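Local coordinates for protein ATP phosphoribosyltransferase (Thermotoga maritima, PDB 1O63) that probably catalyses the first step of histidine biosynthesis, joining ATP to 5-phosphoribose 1-diphosphate to give phosphoribosyl-ATP, with HisZ expected as its regulatory partner, at residues Leu54-Asp60 / Val175-Ser180; Ile77-Phe81 / Leu192-Gln196. One frame throughout, in Å; residues are numbered along the deposited sequence.

Contact 1: residues Leu54-Asp60 / Val175-Ser180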
ATOM      1  N   LEU A  54       9.568  15.154  -1.341  1.00 23.51           N
ATOM      2  CA  LEU A  54      10.257  16.152  -2.141  1.00 24.25           C
ATOM      3  C   LEU A  54       9.345  17.296  -2.579  1.00 26.48           C
ATOM      4  O   LEU A  54       9.673  18.483  -2.426  1.00 24.73           O
ATOM      5  CB  LEU A  54      10.843  15.486  -3.405  1.00 21.93           C
ATOM      6  CG  LEU A  54      12.002  14.509  -3.084  1.00 26.66           C
ATOM      7  CD1 LEU A  54      12.164  13.483  -4.204  1.00 23.79           C
ATOM      8  CD2 LEU A  54      13.278  15.322  -2.923  1.00 27.06           C
ATOM      9  N   VAL A  55       8.162  16.943  -3.108  1.00 26.11           N
ATOM     10  CA  VAL A  55       7.244  17.983  -3.598  1.00 27.46           C
ATOM     11  C   VAL A  55       6.873  18.952  -2.500  1.00 27.69           C
ATOM     12  O   VAL A  55       6.769  20.175  -2.717  1.00 26.62           O
ATOM     13  CB  VAL A  55       5.992  17.373  -4.235  1.00 30.55           C
ATOM     14  CG1 VAL A  55       5.005  18.462  -4.654  1.00 34.47           C
ATOM     15  CG2 VAL A  55       6.350  16.515  -5.449  1.00 30.62           C
ATOM     16  N   HIS A  56       6.666  18.460  -1.282  1.00 26.93           N
ATOM     17  CA  HIS A  56       6.344  19.309  -0.141  1.00 28.05           C
ATOM     18  C   HIS A  56       7.549  20.081   0.364  1.00 27.99           C
ATOM     19  O   HIS A  56       7.407  20.913   1.267  1.00 30.16           O
ATOM     20  CB  HIS A  56       5.724  18.461   0.994  1.00 26.08           C
ATOM     21  CG  HIS A  56       4.262  18.201   0.757  1.00 28.98           C
ATOM     22  ND1 HIS A  56       3.819  17.262  -0.155  1.00 30.45           N
ATOM     23  CD2 HIS A  56       3.159  18.770   1.292  1.00 27.95           C
ATOM     24  CE1 HIS A  56       2.483  17.257  -0.171  1.00 27.71           C
ATOM     25  NE2 HIS A  56       2.072  18.159   0.684  1.00 31.43           N
ATOM     26  N   GLY A  57       8.748  19.799  -0.116  1.00 27.54           N
ATOM     27  CA  GLY A  57       9.943  20.514   0.274  1.00 28.49           C
ATOM     28  C   GLY A  57      10.607  20.092   1.554  1.00 27.49           C
ATOM     29  O   GLY A  57      11.474  20.853   2.062  1.00 27.26           O
ATOM     30  N   VAL A  58      10.325  18.905   2.102  1.00 24.14           N
ATOM     31  CA  VAL A  58      10.996  18.522   3.357  1.00 24.01           C
ATOM     32  C   VAL A  58      12.283  17.757   3.102  1.00 23.49           C
ATOM     33  O   VAL A  58      13.127  17.562   4.004  1.00 24.81           O
ATOM     34  CB  VAL A  58      10.054  17.756   4.294  1.00 30.32           C
ATOM     35  CG1 VAL A  58       8.845  18.651   4.668  1.00 30.84           C
ATOM     36  CG2 VAL A  58       9.555  16.478   3.656  1.00 33.14           C
ATOM     37  N   ALA A  59      12.473  17.306   1.877  1.00 20.88           N
ATOM     38  CA  ALA A  59      13.661  16.595   1.451  1.00 21.29           C
ATOM     39  C   ALA A  59      14.266  17.306   0.221  1.00 21.22           C
ATOM     40  O   ALA A  59      13.529  17.907  -0.556  1.00 20.40           O
ATOM     41  CB  ALA A  59      13.293  15.162   1.063  1.00 21.88           C
ATOM     42  N   ASP A  60      15.561  17.194   0.045  1.00 19.90           N
ATOM     43  CA  ASP A  60      16.267  17.774  -1.083  1.00 20.70           C
ATOM     44  C   ASP A  60      16.406  16.776  -2.237  1.00 19.81           C
ATOM     45  O   ASP A  60      16.267  17.146  -3.398  1.00 20.77           O
ATOM     46  CB  ASP A  60      17.699  18.184  -0.631  1.00 18.89           C
ATOM     47  CG  ASP A  60      17.606  19.290   0.437  1.00 23.03           C
ATOM     48  OD1 ASP A  60      16.929  20.286   0.151  1.00 22.12           O
ATOM     49  OD2 ASP A  60      18.238  19.141   1.488  1.00 22.75           O
ATOM     50  N   VAL A 175      15.900  11.811  -7.945  1.00 21.32           N
ATOM     51  CA  VAL A 175      15.001  12.932  -8.175  1.00 21.44           C
ATOM     52  C   VAL A 175      15.340  14.056  -7.195  1.00 23.59           C
ATOM     53  O   VAL A 175      15.736  13.768  -6.059  1.00 21.51           O
ATOM     54  CB  VAL A 175      13.522  12.581  -8.047  1.00 23.02           C
ATOM     55  CG1 VAL A 175      13.016  11.922  -9.330  1.00 27.13           C
ATOM     56  CG2 VAL A 175      13.222  11.711  -6.833  1.00 21.83           C
ATOM     57  N   VAL A 176      15.264  15.299  -7.653  1.00 21.86           N
ATOM     58  CA  VAL A 176      15.698  16.418  -6.811  1.00 21.32           C
ATOM     59  C   VAL A 176      14.569  17.432  -6.660  1.00 22.39           C
ATOM     60  O   VAL A 176      13.923  17.792  -7.637  1.00 21.33           O
ATOM     61  CB  VAL A 176      16.929  17.119  -7.420  1.00 23.33           C
ATOM     62  CG1 VAL A 176      17.326  18.382  -6.664  1.00 18.58           C
ATOM     63  CG2 VAL A 176      18.173  16.203  -7.444  1.00 23.95           C
ATOM     64  N   ASN A 177      14.387  17.937  -5.448  1.00 22.86           N
ATOM     65  CA  ASN A 177      13.417  19.034  -5.223  1.00 24.35           C
ATOM     66  C   ASN A 177      13.951  20.273  -5.938  1.00 25.45           C
ATOM     67  O   ASN A 177      15.070  20.723  -5.700  1.00 25.51           O
ATOM     68  CB  ASN A 177      13.334  19.253  -3.715  1.00 24.73           C
ATOM     69  CG  ASN A 177      12.564  20.460  -3.246  1.00 27.64           C
ATOM     70  OD1 ASN A 177      11.865  21.125  -4.005  1.00 27.90           O
ATOM     71  ND2 ASN A 177      12.687  20.739  -1.951  1.00 28.63           N
ATOM     72  N   PRO A 178      13.204  20.826  -6.883  1.00 26.91           N
ATOM     73  CA  PRO A 178      13.617  21.987  -7.641  1.00 29.21           C
ATOM     74  C   PRO A 178      14.012  23.193  -6.812  1.00 29.24           C
ATOM     75  O   PRO A 178      14.887  23.981  -7.196  1.00 28.90           O
ATOM     76  CB  PRO A 178      12.423  22.320  -8.527  1.00 29.95           C
ATOM     77  CG  PRO A 178      11.306  21.469  -8.078  1.00 31.15           C
ATOM     78  CD  PRO A 178      11.880  20.319  -7.307  1.00 28.90           C
ATOM     79  N   VAL A 179      13.362  23.440  -5.691  1.00 28.80           N
ATOM     80  CA  VAL A 179      13.720  24.552  -4.818  1.00 31.31           C
ATOM     81  C   VAL A 179      15.095  24.356  -4.199  1.00 31.65           C
ATOM     82  O   VAL A 179      15.891  25.302  -4.093  1.00 31.31           O
ATOM     83  CB  VAL A 179      12.689  24.735  -3.687  1.00 33.54           C
ATOM     84  CG1 VAL A 179      13.171  25.758  -2.679  1.00 33.29           C
ATOM     85  CG2 VAL A 179      11.339  25.133  -4.252  1.00 35.45           C
ATOM     86  N   SER A 180      15.423  23.116  -3.823  1.00 31.14           N
ATOM     87  CA  SER A 180      16.703  22.770  -3.239  1.00 32.64           C
ATOM     88  C   SER A 180      17.846  23.043  -4.223  1.00 34.90           C
ATOM     89  O   SER A 180      18.947  23.437  -3.848  1.00 31.69           O
ATOM     90  CB  SER A 180      16.765  21.277  -2.860  1.00 28.94           C
ATOM     91  OG  SER A 180      15.895  21.020  -1.783  1.00 28.88           O
TER
HETATM   92  O   HOH W   1      11.821  22.975  -0.609  1.00 40.47           O
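Asn-177 presses its side chain into the turn formed by residues 57-60 and is gripped there through both backbone and amide. Its backbone N donates to Asp-60 O over 2.9 Å in a nearly straight bond (165° at the hydrogen), and the same carbonyl oxygen receives a CA-H...O contact from Val-176. CG lies opposite the backbone N about the CA-CB bond (chi1 171°), which carries Asn-177 ND2 to 3.3 Å from Ala-59 O, a more bent bond whose donor is tilted out of the carbonyl plane. A water also accepts from Asn-177 ND2 at 2.7 Å and gives a weak bond to Gly-57 O. The other branch of the amide serves its own segment: Asn-177 stands at the N-cap of helix 178-183, and its OD1 accepts from Val-179 N at 3.2 Å, a capping bond whose donor lies above the carbonyl plane. Facing it is a second helix end, where helix 50-55 closes in a Schellman motif with Gly-57 at positive phi and Gly-57 N bonded to Leu-54 O. The contact thus joins the C-terminal end of one helix to the start of another, in the half of this periplasmic-binding-protein-like fold that holds both chain termini. With alanine at this position, Val-179 N would probably lose its cap, and Ala-59 O and the water their amide donor. Asp-60 divides its carboxylate: OD1 meets Ser-180 OG at 2.3 Å, too short to be taken literally, while OD2 accepts from Lys-4 N and forms a salt bridge with Lys-184. Leu-54 CD1 abuts Val-175 CG2 at 3.3 Å, a tight methyl contact, and Leu-54 CD2 lies 4.0 Å from Asn-177 CB.

Contact 2: residues Ile77-Phe81 / Leu192-Gln196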
ATOM      1  N   ILE A  77      13.157  16.995 -10.762  1.00 30.58           N
ATOM      2  CA  ILE A  77      14.298  16.918 -11.655  1.00 28.77           C
ATOM      3  C   ILE A  77      15.083  15.631 -11.495  1.00 28.45           C
ATOM      4  O   ILE A  77      15.427  15.246 -10.376  1.00 26.50           O
ATOM      5  CB  ILE A  77      15.244  18.109 -11.300  1.00 32.25           C
ATOM      6  CG1 ILE A  77      14.528  19.427 -11.679  1.00 31.24           C
ATOM      7  CG2 ILE A  77      16.593  18.021 -11.962  1.00 28.15           C
ATOM      8  CD1 ILE A  77      15.166  20.600 -10.928  1.00 34.81           C
ATOM      9  N   GLN A  78      15.455  15.008 -12.610  1.00 27.44           N
ATOM     10  CA  GLN A  78      16.288  13.814 -12.577  1.00 27.20           C
ATOM     11  C   GLN A  78      17.673  14.192 -13.103  1.00 28.95           C
ATOM     12  O   GLN A  78      17.783  14.427 -14.322  1.00 28.05           O
ATOM     13  CB  GLN A  78      15.714  12.709 -13.487  1.00 27.31           C
ATOM     14  CG  GLN A  78      14.449  12.052 -12.972  1.00 29.77           C
ATOM     15  CD  GLN A  78      14.069  10.807 -13.780  1.00 31.05           C
ATOM     16  OE1 GLN A  78      14.909   9.922 -14.046  1.00 25.86           O
ATOM     17  NE2 GLN A  78      12.808  10.757 -14.151  1.00 29.96           N
ATOM     18  N   PRO A  79      18.670  14.325 -12.243  1.00 27.77           N
ATOM     19  CA  PRO A  79      19.963  14.823 -12.663  1.00 28.26           C
ATOM     20  C   PRO A  79      20.686  13.839 -13.558  1.00 27.92           C
ATOM     21  O   PRO A  79      21.428  14.248 -14.446  1.00 27.42           O
ATOM     22  CB  PRO A  79      20.725  15.072 -11.363  1.00 29.31           C
ATOM     23  CG  PRO A  79      20.031  14.169 -10.365  1.00 26.55           C
ATOM     24  CD  PRO A  79      18.582  14.233 -10.767  1.00 27.28           C
ATOM     25  N   PHE A  80      20.521  12.539 -13.305  1.00 28.93           N
ATOM     26  CA  PHE A  80      21.220  11.547 -14.131  1.00 27.27           C
ATOM     27  C   PHE A  80      20.524  10.197 -14.106  1.00 29.07           C
ATOM     28  O   PHE A  80      19.582   9.966 -13.342  1.00 25.80           O
ATOM     29  CB  PHE A  80      22.681  11.453 -13.714  1.00 23.90           C
ATOM     30  CG  PHE A  80      22.940  11.028 -12.304  1.00 27.31           C
ATOM     31  CD1 PHE A  80      23.019   9.684 -11.968  1.00 28.11           C
ATOM     32  CD2 PHE A  80      23.132  11.969 -11.300  1.00 25.38           C
ATOM     33  CE1 PHE A  80      23.275   9.277 -10.673  1.00 28.01           C
ATOM     34  CE2 PHE A  80      23.390  11.573 -10.007  1.00 26.40           C
ATOM     35  CZ  PHE A  80      23.465  10.242  -9.683  1.00 28.64           C
ATOM     36  N   PHE A  81      21.063   9.276 -14.899  1.00 30.13           N
ATOM     37  CA  PHE A  81      20.526   7.930 -15.087  1.00 30.28           C
ATOM     38  C   PHE A  81      21.185   6.858 -14.255  1.00 29.36           C
ATOM     39  O   PHE A  81      22.401   6.684 -14.258  1.00 29.81           O
ATOM     40  CB  PHE A  81      20.718   7.606 -16.600  1.00 30.54           C
ATOM     41  CG  PHE A  81      20.176   6.291 -17.063  1.00 31.22           C
ATOM     42  CD1 PHE A  81      20.937   5.136 -16.996  1.00 31.93           C
ATOM     43  CD2 PHE A  81      18.910   6.205 -17.629  1.00 30.31           C
ATOM     44  CE1 PHE A  81      20.436   3.923 -17.436  1.00 32.59           C
ATOM     45  CE2 PHE A  81      18.417   5.004 -18.081  1.00 33.08           C
ATOM     46  CZ  PHE A  81      19.179   3.854 -17.984  1.00 32.13           C
ATOM     47  N   LEU A 192      25.772  15.480  -6.008  1.00 28.31           N
ATOM     48  CA  LEU A 192      25.334  14.710  -7.180  1.00 28.98           C
ATOM     49  C   LEU A 192      26.507  14.269  -8.050  1.00 30.57           C
ATOM     50  O   LEU A 192      26.452  13.210  -8.692  1.00 29.17           O
ATOM     51  CB  LEU A 192      24.322  15.501  -8.010  1.00 26.97           C
ATOM     52  CG  LEU A 192      22.990  15.806  -7.303  1.00 28.50           C
ATOM     53  CD1 LEU A 192      22.072  16.640  -8.175  1.00 22.56           C
ATOM     54  CD2 LEU A 192      22.323  14.502  -6.884  1.00 27.70           C
ATOM     55  N   GLU A 193      27.581  15.056  -8.093  1.00 29.64           N
ATOM     56  CA  GLU A 193      28.777  14.671  -8.831  1.00 31.38           C
ATOM     57  C   GLU A 193      29.438  13.446  -8.203  1.00 29.24           C
ATOM     58  O   GLU A 193      29.754  12.509  -8.924  1.00 29.78           O
ATOM     59  CB  GLU A 193      29.816  15.791  -8.868  1.00 39.09           C
ATOM     60  CG  GLU A 193      29.465  17.003  -9.693  1.00 45.92           C
ATOM     61  CD  GLU A 193      30.656  17.917  -9.925  1.00 50.15           C
ATOM     62  OE1 GLU A 193      31.769  17.400 -10.165  1.00 51.51           O
ATOM     63  OE2 GLU A 193      30.484  19.154  -9.856  1.00 54.96           O
ATOM     64  N   LYS A 194      29.706  13.488  -6.904  1.00 28.09           N
ATOM     65  CA  LYS A 194      30.271  12.341  -6.216  1.00 30.81           C
ATOM     66  C   LYS A 194      29.401  11.092  -6.367  1.00 32.52           C
ATOM     67  O   LYS A 194      29.906   9.990  -6.585  1.00 32.57           O
ATOM     68  CB  LYS A 194      30.441  12.630  -4.728  1.00 37.19           C
ATOM     69  CG  LYS A 194      31.395  13.756  -4.398  1.00 42.37           C
ATOM     70  CD  LYS A 194      31.546  13.914  -2.884  1.00 45.51           C
ATOM     71  CE  LYS A 194      32.137  12.664  -2.266  1.00 48.34           C
ATOM     72  NZ  LYS A 194      32.983  12.976  -1.079  1.00 52.17           N
ATOM     73  N   LEU A 195      28.087  11.261  -6.227  1.00 30.23           N
ATOM     74  CA  LEU A 195      27.161  10.135  -6.307  1.00 31.01           C
ATOM     75  C   LEU A 195      27.120   9.512  -7.683  1.00 30.24           C
ATOM     76  O   LEU A 195      27.200   8.277  -7.807  1.00 29.85           O
ATOM     77  CB  LEU A 195      25.774  10.609  -5.860  1.00 30.99           C
ATOM     78  CG  LEU A 195      24.660   9.575  -5.795  1.00 31.42           C
ATOM     79  CD1 LEU A 195      24.943   8.562  -4.694  1.00 31.33           C
ATOM     80  CD2 LEU A 195      23.314  10.281  -5.559  1.00 27.71           C
ATOM     81  N   GLN A 196      27.083  10.301  -8.761  1.00 30.22           N
ATOM     82  CA  GLN A 196      27.099   9.717 -10.110  1.00 30.26           C
ATOM     83  C   GLN A 196      28.378   8.920 -10.359  1.00 30.28           C
ATOM     84  O   GLN A 196      28.343   7.840 -10.969  1.00 28.14           O
ATOM     85  CB  GLN A 196      26.886  10.778 -11.179  1.00 31.83           C
ATOM     86  CG  GLN A 196      26.642  10.264 -12.596  1.00 34.50           C
ATOM     87  CD  GLN A 196      26.323  11.383 -13.564  1.00 35.55           C
ATOM     88  OE1 GLN A 196      26.447  12.562 -13.211  1.00 39.36           O
ATOM     89  NE2 GLN A 196      25.939  11.073 -14.795  1.00 33.34           N
TER
HETATM   90  O   HOH W   2      25.213   8.311 -15.153  1.00 41.59           O
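Phe-80 lies flat against the side chain of Gln-196, fixing the loop that precedes strand 81-94 to the C-terminal helix 185-204. This is loop-on-helix packing beside the mixed sheet of the periplasmic-binding-protein-like fold. The benzyl group reaches the helix because Phe-80 CG sits between the backbone N and the carbonyl carbon (chi1 61°). Along Gln-196, CB stands over the ring centre, 3.7 Å from the centroid and 8° off the ring normal, a CH-pi contact. Next, Gln-196 CG passes 3.7 Å from Phe-80 CD1 as the extended chain runs across the same face in the direction opposite to the phenyl group. Gln-196 CD then comes within 3.6 Å of Phe-80 CG, and the amide stacks with its plane only 7° from that of the ring. At the tip OE1 lies over the CG-CD2 side of the ring, whereas NE2 carries on past the ring to Phe-80 CB. At the far end of the ring Leu-195 CG approaches Phe-80 CZ at the edge, near the ring plane, and the backbone oxygen of Leu-192 lies obliquely to Phe-80 CE2. Pro-79 continues the apolar strip, its CB 3.8 Å from Leu-192 CD1, with the two side chains crossing at about a right angle. Tyr-19 and Thr-23 of helix 13-23 also pack on Leu-195. A water accepts from Gln-196 NE2 at 2.9 Å and donates weakly to Phe-81 O.

Overall arrangement
From the N terminus, the chain reaches segment 54-60, at the end of helix 50-55, after the first strands, and then segment 77-81, leading into strand 81-94. It next runs through the distant half of the molecule and returns along strand 161-176. Contact 1 closes its loop at 175-180, across 114 intervening residues; contact 2 closes its own at 192-196, across 110. The two closures cross rather than nest, and their centres lie about 14 Å apart. Val-176 N and Ile-77 O, 2.7 Å apart in a probable hydrogen bond, join them directly. Together they tie the successive helices 178-183 and 185-204 to the end of helix 50-55 and to the loop before strand 81-94.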